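Side-chain contact in A-type flavoprotein (Giardia intestinalis, PDB 2Q9U), which probably transfers electrons through bound FMN to a diiron centre, where it reduces and so scavenges dioxygen: residues A276-A281 and C286-L291. Numbering follows the deposited sequence.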
loop_
_atom_site.group_PDB
_atom_site.type_symbol
_atom_site.label_atom_id
_atom_site.label_comp_id
_atom_site.label_asym_id
_atom_site.label_seq_id
_atom_site.Cartn_x
_atom_site.Cartn_y
_atom_site.Cartn_z
ATOM N N ALA A 276 -9.357 -15.377 -21.693
ATOM C CA ALA A 276 -10.068 -16.100 -22.761
ATOM C C ALA A 276 -11.532 -16.354 -22.365
ATOM O O ALA A 276 -12.450 -16.179 -23.177
ATOM C CB ALA A 276 -9.358 -17.451 -23.089
ATOM N N LEU A 277 -11.731 -16.783 -21.126
ATOM C CA LEU A 277 -13.081 -16.976 -20.592
ATOM C C LEU A 277 -13.883 -15.673 -20.676
ATOM O O LEU A 277 -15.057 -15.666 -21.045
ATOM C CB LEU A 277 -13.030 -17.483 -19.153
ATOM C CG LEU A 277 -14.390 -17.862 -18.562
ATOM C CD1 LEU A 277 -14.361 -19.262 -17.999
ATOM C CD2 LEU A 277 -14.794 -16.907 -17.485
ATOM N N LEU A 278 -13.242 -14.574 -20.288
ATOM C CA LEU A 278 -13.885 -13.254 -20.283
ATOM C C LEU A 278 -14.344 -12.826 -21.684
ATOM O O LEU A 278 -15.476 -12.316 -21.864
ATOM C CB LEU A 278 -12.878 -12.243 -19.747
ATOM C CG LEU A 278 -13.379 -11.027 -19.018
ATOM C CD1 LEU A 278 -13.864 -11.447 -17.625
ATOM C CD2 LEU A 278 -12.257 -9.948 -18.960
ATOM N N ASP A 279 -13.492 -13.046 -22.685
ATOM C CA ASP A 279 -13.905 -12.784 -24.066
ATOM C C ASP A 279 -15.101 -13.621 -24.488
ATOM O O ASP A 279 -15.962 -13.111 -25.178
ATOM C CB ASP A 279 -12.760 -12.906 -25.077
ATOM C CG ASP A 279 -12.174 -11.548 -25.450
ATOM O OD1 ASP A 279 -12.013 -10.690 -24.536
ATOM O OD2 ASP A 279 -11.895 -11.331 -26.657
ATOM N N GLY A 280 -15.146 -14.884 -24.073
ATOM C CA GLY A 280 -16.290 -15.751 -24.352
ATOM C C GLY A 280 -17.537 -15.114 -23.761
ATOM O O GLY A 280 -18.553 -14.962 -24.432
ATOM N N ALA A 281 -17.447 -14.691 -22.504
ATOM C CA ALA A 281 -18.599 -14.082 -21.853
ATOM C C ALA A 281 -19.027 -12.782 -22.551
ATOM O O ALA A 281 -20.235 -12.515 -22.699
ATOM C CB ALA A 281 -18.329 -13.863 -20.345
ATOM N N CYS A 286 -22.703 -9.646 -22.599
ATOM C CA CYS A 286 -22.507 -9.267 -21.193
ATOM C C CYS A 286 -21.355 -8.288 -21.017
ATOM O O CYS A 286 -20.364 -8.326 -21.754
ATOM C CB CYS A 286 -22.209 -10.498 -20.331
ATOM S SG CYS A 286 -23.578 -11.607 -20.070
ATOM N N GLU A 287 -21.494 -7.383 -20.048
ATOM C CA GLU A 287 -20.323 -6.722 -19.468
ATOM C C GLU A 287 -19.475 -7.793 -18.760
ATOM O O GLU A 287 -20.015 -8.773 -18.206
ATOM C CB GLU A 287 -20.722 -5.661 -18.430
ATOM C CG GLU A 287 -19.464 -4.908 -17.947
ATOM C CD GLU A 287 -19.714 -3.827 -16.937
ATOM O OE1 GLU A 287 -20.796 -3.823 -16.311
ATOM O OE2 GLU A 287 -18.792 -2.994 -16.767
ATOM N N THR A 288 -18.149 -7.621 -18.798
ATOM C CA THR A 288 -17.230 -8.545 -18.136
ATOM C C THR A 288 -16.229 -7.726 -17.315
ATOM O O THR A 288 -15.697 -6.742 -17.798
ATOM C CB THR A 288 -16.443 -9.417 -19.146
ATOM O OG1 THR A 288 -15.641 -8.577 -19.989
ATOM C CG2 THR A 288 -17.395 -10.259 -20.008
ATOM N N VAL A 289 -16.015 -8.141 -16.072
ATOM C CA VAL A 289 -15.078 -7.502 -15.152
ATOM C C VAL A 289 -14.134 -8.608 -14.661
ATOM O O VAL A 289 -14.575 -9.683 -14.270
ATOM C CB VAL A 289 -15.855 -6.826 -13.955
ATOM C CG1 VAL A 289 -14.892 -6.307 -12.861
ATOM C CG2 VAL A 289 -16.747 -5.688 -14.458
ATOM N N LEU A 290 -12.830 -8.345 -14.716
ATOM C CA LEU A 290 -11.851 -9.240 -14.131
ATOM C C LEU A 290 -11.251 -8.572 -12.909
ATOM O O LEU A 290 -10.764 -7.437 -13.000
ATOM C CB LEU A 290 -10.751 -9.564 -15.169
ATOM C CG LEU A 290 -9.580 -10.481 -14.719
ATOM C CD1 LEU A 290 -9.091 -11.239 -15.916
ATOM C CD2 LEU A 290 -8.412 -9.715 -14.085
ATOM N N LEU A 291 -11.277 -9.279 -11.783
ATOM C CA LEU A 291 -10.739 -8.783 -10.523
ATOM C C LEU A 291 -9.660 -9.738 -10.051
ATOM O O LEU A 291 -9.973 -10.864 -9.671
ATOM C CB LEU A 291 -11.854 -8.711 -9.445
ATOM C CG LEU A 291 -13.049 -7.804 -9.729
ATOM C CD1 LEU A 291 -13.985 -7.828 -8.520
ATOM C CD2 LEU A 291 -12.556 -6.370 -10.000
HETATM O O HOH W 1 -13.785 -9.174 -21.945
#
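L278 leans from helix 269-283 onto T288 of strand 287-292, an edge strand of the parallel flavodoxin sheet within this chain, and their side chains meet obliquely. The packing is tightest here: L278 CG lies 3.5 Å from T288 CB, closer than usual for two carbons. With CG roughly anti to the backbone N (chi1 -151°), the branch of L278 is set against T288 and its two methyls divide. CD1 presses on T288 CB at 3.6 Å, while CD2 comes to 4.1 Å from CB of L290, two residues further along the same side of the strand. T288 turns its methyl into the helix, where CG2 rests against both L278 O (3.4 Å) and A281 CB (3.7 Å). The first torsion of T288 (62°) meanwhile sets OG1 between its own N and carbonyl carbon, facing a water at 2.8 Å. That water also donates a weak, long bond to D279 OD1, and this water-mediated side is looser than the L278-T288 packing. In a second subunit, R68 forms a salt bridge with D279 OD2 at the polar side, whereas W25 packs on L278 and L290. Helix and strand run nearly antiparallel (163°), as expected within the beta-alpha-beta crossover 258-292. The direct contact is van der Waals packing, mostly apolar, with no hydrogen bond across it, while the polar groups of D279 and T288 meet a water and a second subunit.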